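Local structure of magnesium-protoporphyrin O-methyltransferase (Synechocystis sp., 4QDJ) at residues A[8-12]-A[139-144]; A[48-52]-A[75-80]; A[206-212]-A[224-230]. The protein transfers a methyl group from S-adenosylmethionine to Mg-protoporphyrin IX, giving its 13-monomethyl ester, a step of chlorophyll biosynthesis. One frame throughout, in Å; residues are numbered along the deposited sequence. Where two conformers were deposited one is given.

Contact 1: A[8-12]-A[139-144]; sequences DKTIV and HYPTEE. With SAM (S-adenosylmethionine), chain B.
This is a surface contact at the adenine end of the S-adenosylmethionine site in a class I, Rossmann-like methyltransferase. The first turn of helix 8-16 packs on the loop that leads into helix 142-155. Residues 8-12 are helical, with V12 N bonded to D8 O at 3.0 Å. H139 and Y140 form a turn and an extended step, and P141 takes the N-cap position. CA atoms come nearest at D8 with Y140 and at V12 with H139, both 7.2 Å. Y140 points its CA-to-CB bond sideways, but its ring end (chi1 m, chi2 -84°) nears D8, K9 and V12. D8 CB lies 4.0 Å from Y140 CE1, and K9 CG and V12 CB lie 3.7 and 4.1 Å from Y140 OH. V12 CG2 meets H139 CB at 3.9 Å, and D8 OD2 touches P141 CD at 3.7 Å. K9 extends past E144, with NZ 4.1 Å from E144 OE2, too long for a salt bridge; its amine pairs with D120. V12, H139 and Y140 line the cofactor pocket, so the contact is part of its wall. V12 CG1 is 3.4 Å from SAM C8, and Y140 OH donates a hydrogen bond to SAM N7 at 2.6 Å.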
# COMPACT_ATOMS: atom_id res chain seq x y z
N ASP A 8 -15.92 6.82 -6.54
CA ASP A 8 -15.33 5.70 -5.80
C ASP A 8 -14.37 6.15 -4.70
O ASP A 8 -14.38 5.60 -3.60
CB ASP A 8 -14.63 4.73 -6.76
CG ASP A 8 -15.59 4.12 -7.76
OD1 ASP A 8 -16.82 4.17 -7.52
OD2 ASP A 8 -15.12 3.58 -8.78
N LYS A 9 -13.54 7.14 -5.01
CA LYS A 9 -12.58 7.66 -4.04
C LYS A 9 -13.26 8.21 -2.79
O LYS A 9 -12.78 8.00 -1.68
CB LYS A 9 -11.71 8.75 -4.67
CG LYS A 9 -10.68 8.23 -5.65
CD LYS A 9 -9.89 9.38 -6.26
CE LYS A 9 -8.86 8.87 -7.25
NZ LYS A 9 -8.12 9.98 -7.89
N THR A 10 -14.38 8.90 -2.98
CA THR A 10 -15.11 9.47 -1.85
C THR A 10 -15.72 8.37 -0.99
O THR A 10 -15.68 8.44 0.24
CB THR A 10 -16.22 10.43 -2.33
OG1 THR A 10 -15.64 11.47 -3.12
CG2 THR A 10 -16.95 11.04 -1.14
N ILE A 11 -16.29 7.36 -1.64
CA ILE A 11 -16.88 6.23 -0.93
C ILE A 11 -15.83 5.52 -0.08
O ILE A 11 -16.06 5.23 1.09
CB ILE A 11 -17.52 5.22 -1.91
CG1 ILE A 11 -18.67 5.87 -2.68
CG2 ILE A 11 -18.02 3.99 -1.16
CD1 ILE A 11 -19.35 4.95 -3.66
N VAL A 12 -14.67 5.26 -0.68
CA VAL A 12 -13.58 4.60 0.03
C VAL A 12 -13.05 5.48 1.16
O VAL A 12 -12.86 5.01 2.28
CB VAL A 12 -12.44 4.20 -0.92
CG1 VAL A 12 -11.29 3.60 -0.14
CG2 VAL A 12 -12.96 3.21 -1.96
N HIS A 139 -9.78 -1.69 -4.11
CA HIS A 139 -10.94 -0.83 -3.91
C HIS A 139 -11.43 -0.16 -5.20
O HIS A 139 -12.39 0.62 -5.17
CB HIS A 139 -10.63 0.25 -2.87
CG HIS A 139 -10.29 -0.30 -1.52
ND1 HIS A 139 -11.21 -0.92 -0.71
CD2 HIS A 139 -9.11 -0.33 -0.85
CE1 HIS A 139 -10.62 -1.31 0.41
NE2 HIS A 139 -9.35 -0.96 0.35
N TYR A 140 -10.79 -0.47 -6.32
CA TYR A 140 -11.11 0.20 -7.58
C TYR A 140 -11.22 -0.77 -8.75
O TYR A 140 -10.51 -1.77 -8.79
CB TYR A 140 -10.06 1.28 -7.87
CG TYR A 140 -9.96 2.32 -6.78
CD1 TYR A 140 -10.82 3.40 -6.76
CD2 TYR A 140 -9.01 2.20 -5.77
CE1 TYR A 140 -10.74 4.35 -5.76
CE2 TYR A 140 -8.93 3.15 -4.77
CZ TYR A 140 -9.79 4.22 -4.77
OH TYR A 140 -9.71 5.17 -3.77
N PRO A 141 -12.11 -0.47 -9.71
CA PRO A 141 -12.21 -1.28 -10.93
C PRO A 141 -10.95 -1.13 -11.77
O PRO A 141 -10.20 -0.17 -11.59
CB PRO A 141 -13.42 -0.68 -11.65
CG PRO A 141 -13.52 0.72 -11.13
CD PRO A 141 -13.07 0.65 -9.70
N THR A 142 -10.72 -2.07 -12.69
CA THR A 142 -9.48 -2.13 -13.45
C THR A 142 -9.14 -0.84 -14.21
O THR A 142 -7.98 -0.44 -14.26
CB THR A 142 -9.49 -3.33 -14.44
OG1 THR A 142 -9.76 -4.53 -13.72
CG2 THR A 142 -8.15 -3.46 -15.14
N GLU A 143 -10.16 -0.20 -14.78
CA GLU A 143 -9.95 1.05 -15.52
C GLU A 143 -9.35 2.14 -14.64
O GLU A 143 -8.42 2.83 -15.04
CB GLU A 143 -11.27 1.53 -16.13
N GLU A 144 -9.89 2.28 -13.43
CA GLU A 144 -9.38 3.28 -12.49
C GLU A 144 -8.04 2.85 -11.92
O GLU A 144 -7.15 3.67 -11.71
CB GLU A 144 -10.39 3.54 -11.37
CG GLU A 144 -9.92 4.52 -10.31
CD GLU A 144 -9.63 5.91 -10.87
OE1 GLU A 144 -10.19 6.26 -11.93
OE2 GLU A 144 -8.85 6.64 -10.23
N SAM B . -1.33 -0.23 2.24
CA SAM B . -1.74 -0.37 3.63
C SAM B . -1.32 -1.73 4.18
O SAM B . -1.17 -2.70 3.43
OXT SAM B . -1.12 -1.89 5.38
CB SAM B . -3.24 -0.15 3.82
CG SAM B . -4.19 -1.05 3.04
SD SAM B . -5.93 -0.73 3.44
CE SAM B . -6.73 -2.25 2.89
C5' SAM B . -6.38 0.36 2.07
C4' SAM B . -5.97 1.80 2.34
O4' SAM B . -5.90 2.48 1.11
C3' SAM B . -6.97 2.55 3.21
O3' SAM B . -6.29 3.13 4.30
C2' SAM B . -7.51 3.65 2.31
O2' SAM B . -7.75 4.85 3.01
C1' SAM B . -6.39 3.79 1.29
N9 SAM B . -6.82 4.36 0.01
C8 SAM B . -7.92 4.00 -0.73
N7 SAM B . -7.94 4.77 -1.84
C5 SAM B . -6.88 5.61 -1.81
C6 SAM B . -6.44 6.60 -2.68
N6 SAM B . -7.11 6.86 -3.80
N1 SAM B . -5.30 7.31 -2.37
C2 SAM B . -4.60 7.04 -1.22
N3 SAM B . -5.05 6.06 -0.35
C4 SAM B . -6.17 5.36 -0.65

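Contact 2: A[48-52]-A[75-80]; sequences VDSVV and SLSIPL
An apolar patch on helix 35-58 meets the start of helix 77-82, next to the cofactor site. Residues 48-52 are one regular turn, with V52 N to V48 O at 3.0 Å. On the other segment L80 N bonds L76 O at 3.2 Å. The CA atoms are nearest at V48 with L76, 5.8 Å, and at V52 with L80, 6.6 Å, so the two backbones step forward together. One bump is L76 (chi1 t, chi2 p). Its CD1 enters the hollow between V48, V51 and V52, all with chi1 t. L76 CD1 is 4.1 Å from V48 CG1, 4.1 Å from V51 CG1 and 3.7 Å from V52 CG2. The return bump is V52 CG2. Besides L76 it meets P79 CB at 4.2 Å and L80 CD2 at 4.1 Å. L80 is m,t, which brings its tip to the valine. V48 fills the other end: its CG1 lies 3.4 Å from S75 O and 4.4 Å from P79 CG, and its CG2 lies 4.2 Å from S75 CB. The contact is van der Waals packing of valine and leucine methyls, the P79 ring and S75. S75 also touches S-adenosylmethionine and H44. L76 and L80 rest on I132 of strand 130-133, and L80 reaches V87 of strand 86-91. Helix 35-58 and the start of helix 77-82 thus join against parallel strands 86-91 and 130-133.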
# COMPACT_ATOMS: atom_id res chain seq x y z
N VAL A 48 3.20 -7.74 4.12
CA VAL A 48 4.11 -6.71 4.61
C VAL A 48 5.51 -7.26 4.81
O VAL A 48 6.49 -6.70 4.32
CB VAL A 48 3.59 -6.07 5.91
CG1 VAL A 48 4.65 -5.19 6.54
CG2 VAL A 48 2.31 -5.28 5.64
N ASP A 49 5.61 -8.38 5.53
CA ASP A 49 6.91 -8.97 5.82
C ASP A 49 7.66 -9.40 4.56
O ASP A 49 8.89 -9.29 4.49
CB ASP A 49 6.77 -10.16 6.79
CG ASP A 49 6.46 -9.72 8.21
OD1 ASP A 49 6.67 -8.53 8.54
OD2 ASP A 49 6.00 -10.57 9.00
N SER A 50 6.93 -9.88 3.56
CA SER A 50 7.54 -10.29 2.29
C SER A 50 8.16 -9.10 1.57
O SER A 50 9.26 -9.20 1.01
CB SER A 50 6.50 -10.97 1.39
OG SER A 50 6.13 -12.24 1.88
N VAL A 51 7.46 -7.97 1.58
CA VAL A 51 7.96 -6.78 0.91
C VAL A 51 9.17 -6.19 1.65
O VAL A 51 10.17 -5.84 1.03
CB VAL A 51 6.85 -5.72 0.73
CG1 VAL A 51 7.42 -4.40 0.22
CG2 VAL A 51 5.79 -6.25 -0.22
N VAL A 52 9.07 -6.12 2.97
CA VAL A 52 10.20 -5.67 3.78
C VAL A 52 11.42 -6.56 3.51
O VAL A 52 12.54 -6.06 3.33
CB VAL A 52 9.87 -5.68 5.29
CG1 VAL A 52 11.11 -5.39 6.12
CG2 VAL A 52 8.78 -4.66 5.59
N SER A 75 1.50 0.08 8.52
CA SER A 75 1.97 -1.29 8.71
C SER A 75 3.25 -1.58 7.94
O SER A 75 4.09 -2.36 8.40
CB SER A 75 0.88 -2.29 8.29
OG SER A 75 -0.28 -2.14 9.09
N LEU A 76 3.40 -0.97 6.77
CA LEU A 76 4.62 -1.12 5.99
C LEU A 76 5.60 0.03 6.25
O LEU A 76 6.81 -0.19 6.34
CB LEU A 76 4.32 -1.21 4.49
CG LEU A 76 5.55 -1.30 3.59
CD1 LEU A 76 6.28 -2.62 3.79
CD2 LEU A 76 5.15 -1.12 2.13
N SER A 77 5.06 1.24 6.36
CA SER A 77 5.90 2.44 6.52
C SER A 77 6.82 2.36 7.73
O SER A 77 8.00 2.72 7.65
CB SER A 77 5.02 3.69 6.64
OG SER A 77 4.36 3.97 5.43
N ILE A 78 6.27 1.91 8.85
CA ILE A 78 7.04 1.86 10.09
C ILE A 78 8.22 0.87 10.04
O ILE A 78 9.35 1.26 10.32
CB ILE A 78 6.12 1.65 11.32
CG1 ILE A 78 5.20 2.87 11.47
CG2 ILE A 78 6.94 1.43 12.58
CD1 ILE A 78 4.08 2.68 12.48
N PRO A 79 7.98 -0.40 9.66
CA PRO A 79 9.15 -1.28 9.57
C PRO A 79 10.19 -0.87 8.53
O PRO A 79 11.37 -1.15 8.72
CB PRO A 79 8.55 -2.65 9.24
CG PRO A 79 7.18 -2.38 8.75
CD PRO A 79 6.72 -1.14 9.46
N LEU A 80 9.78 -0.22 7.45
CA LEU A 80 10.75 0.28 6.48
C LEU A 80 11.60 1.39 7.09
O LEU A 80 12.81 1.44 6.89
CB LEU A 80 10.08 0.76 5.19
CG LEU A 80 9.49 -0.34 4.31
CD1 LEU A 80 8.91 0.26 3.03
CD2 LEU A 80 10.55 -1.39 3.98

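Contact 3: A[206-212]-A[224-230]; sequences GFSIART and ILEAVRS
A beta bulge interrupts this antiparallel hairpin at A210 and R211, where A210 has phi/psi -105/-111°. Before it, F207 pairs with R229 and I209 with A227 as non-hydrogen-bonded pairs, and S208 with V228 as a hydrogen-bonded pair. After it the register shifts by one: T212 pairs with L225. The strand axes approach to 4.3 Å at 136°. S208 N bonds V228 O at 2.9 Å, and V228 N bonds S208 O at 2.8 Å. At the bulge A210 N bonds E226 O at 2.7 Å and E226 N bonds R211 O at 2.9 Å. R211 N donates to OE1 of E226 (t,t) at 3.1 Å. R211 NE to E226 OE1, 2.9 Å, and R211 NH2 to E226 OE2, 2.8 Å, form a bidentate salt bridge, extended by D58 and R159. F207 CB packs on A227 CB at 3.8 Å, and T212 CG2 on L225 CD2 at 3.7 Å. S230 N donates to G206 O at 3.2 Å; G206 is C-prime of the Schellman motif ending helix 195-204. Water 1 joins G206 O and S230 O. This is the 3-2-1-4-5-7-6 sheet of class I methyltransferases, with 221-229 the reversed strand 7 between strand 5 (159-164) and edge strand 6 (207-216).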
# COMPACT_ATOMS: atom_id res chain seq x y z
N GLY A 206 6.53 1.29 -18.99
CA GLY A 206 7.97 1.11 -19.11
C GLY A 206 8.60 0.28 -18.02
O GLY A 206 9.80 0.40 -17.75
N PHE A 207 7.80 -0.58 -17.38
CA PHE A 207 8.29 -1.42 -16.31
C PHE A 207 8.25 -2.90 -16.67
O PHE A 207 7.31 -3.37 -17.31
CB PHE A 207 7.48 -1.20 -15.03
CG PHE A 207 7.78 0.09 -14.33
CD1 PHE A 207 7.32 1.30 -14.84
CD2 PHE A 207 8.52 0.10 -13.15
CE1 PHE A 207 7.60 2.49 -14.19
CE2 PHE A 207 8.79 1.29 -12.50
CZ PHE A 207 8.33 2.48 -13.02
N SER A 208 9.28 -3.63 -16.25
CA SER A 208 9.30 -5.08 -16.40
C SER A 208 9.18 -5.73 -15.03
O SER A 208 9.53 -5.13 -14.01
CB SER A 208 10.59 -5.54 -17.09
OG SER A 208 11.72 -5.29 -16.28
N ILE A 209 8.68 -6.96 -14.99
CA ILE A 209 8.49 -7.65 -13.72
C ILE A 209 9.78 -8.30 -13.24
O ILE A 209 10.47 -8.98 -14.01
CB ILE A 209 7.38 -8.71 -13.83
CG1 ILE A 209 6.08 -8.07 -14.34
CG2 ILE A 209 7.16 -9.39 -12.49
CD1 ILE A 209 5.58 -6.93 -13.48
N ALA A 210 10.12 -8.06 -11.97
CA ALA A 210 11.26 -8.71 -11.34
C ALA A 210 10.75 -9.79 -10.39
O ALA A 210 10.20 -10.80 -10.84
CB ALA A 210 12.11 -7.69 -10.60
N ARG A 211 10.91 -9.58 -9.09
CA ARG A 211 10.40 -10.55 -8.12
C ARG A 211 8.87 -10.52 -8.07
O ARG A 211 8.25 -9.50 -8.36
CB ARG A 211 10.99 -10.31 -6.73
CG ARG A 211 12.47 -10.64 -6.64
CD ARG A 211 13.07 -10.22 -5.32
NE ARG A 211 13.16 -8.77 -5.21
CZ ARG A 211 13.86 -8.13 -4.28
NH1 ARG A 211 14.56 -8.80 -3.38
NH2 ARG A 211 13.88 -6.80 -4.27
N THR A 212 8.28 -11.66 -7.72
CA THR A 212 6.85 -11.71 -7.44
C THR A 212 6.62 -12.53 -6.19
O THR A 212 7.50 -13.27 -5.75
CB THR A 212 6.02 -12.32 -8.60
OG1 THR A 212 6.18 -13.74 -8.63
CG2 THR A 212 6.43 -11.74 -9.95
N ILE A 224 1.69 -10.24 -5.25
CA ILE A 224 2.64 -9.14 -5.14
C ILE A 224 3.57 -9.11 -6.35
O ILE A 224 4.17 -10.13 -6.70
CB ILE A 224 3.50 -9.27 -3.87
CG1 ILE A 224 2.63 -9.67 -2.67
CG2 ILE A 224 4.25 -7.97 -3.58
CD1 ILE A 224 3.42 -10.08 -1.45
N LEU A 225 3.68 -7.95 -7.00
CA LEU A 225 4.58 -7.79 -8.13
C LEU A 225 5.59 -6.69 -7.87
O LEU A 225 5.23 -5.58 -7.47
CB LEU A 225 3.79 -7.44 -9.40
CG LEU A 225 2.72 -8.43 -9.87
CD1 LEU A 225 2.04 -7.91 -11.13
CD2 LEU A 225 3.32 -9.80 -10.11
N GLU A 226 6.86 -7.00 -8.10
CA GLU A 226 7.91 -5.99 -8.10
C GLU A 226 8.20 -5.64 -9.55
O GLU A 226 8.57 -6.50 -10.35
CB GLU A 226 9.19 -6.52 -7.44
CG GLU A 226 10.34 -5.53 -7.48
CD GLU A 226 11.64 -6.13 -6.98
OE1 GLU A 226 11.94 -7.29 -7.33
OE2 GLU A 226 12.37 -5.44 -6.23
N ALA A 227 8.00 -4.37 -9.89
CA ALA A 227 8.25 -3.90 -11.25
C ALA A 227 9.43 -2.94 -11.25
O ALA A 227 9.55 -2.08 -10.39
CB ALA A 227 7.01 -3.21 -11.81
N VAL A 228 10.32 -3.11 -12.23
CA VAL A 228 11.51 -2.28 -12.33
C VAL A 228 11.57 -1.59 -13.69
O VAL A 228 11.30 -2.21 -14.72
CB VAL A 228 12.79 -3.11 -12.08
CG1 VAL A 228 14.04 -2.29 -12.39
CG2 VAL A 228 12.82 -3.61 -10.64
N ARG A 229 11.91 -0.31 -13.68
CA ARG A 229 12.00 0.48 -14.91
C ARG A 229 13.11 -0.06 -15.80
O ARG A 229 14.27 -0.15 -15.38
CB ARG A 229 12.24 1.95 -14.56
CG ARG A 229 11.99 2.91 -15.71
CD ARG A 229 12.13 4.36 -15.26
NE ARG A 229 10.97 4.84 -14.50
CZ ARG A 229 9.84 5.27 -15.06
NH1 ARG A 229 9.72 5.27 -16.39
NH2 ARG A 229 8.84 5.70 -14.31
N SER A 230 12.76 -0.44 -17.02
CA SER A 230 13.72 -1.03 -17.95
C SER A 230 14.30 0.02 -18.90
O SER A 230 14.11 1.22 -18.70
CB SER A 230 13.06 -2.16 -18.75
OG SER A 230 11.91 -1.69 -19.44
O HOH W 1 11.58 2.35 -18.92

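From the N terminus, helix 8-16 opens contact 1, which closes only at 139-144, after the first four strands of the sheet. Contact 2 is nested in that long loop and ties helix 35-58 to helix 77-82, with strand 65-69 between them in the chain. The two lie on opposite sides of the chain's centre, with nearest atoms about 13 Å apart, yet both include residues of the S-adenosylmethionine pocket. Contact 3 follows in series and closes the terminal hairpin 207-216/221-229. It touches contact 2: V51 CG2 lies 4.1 Å from I224 CG2, so helix 35-58 packs against the last strand too. Contacts 1 and 3 do not touch.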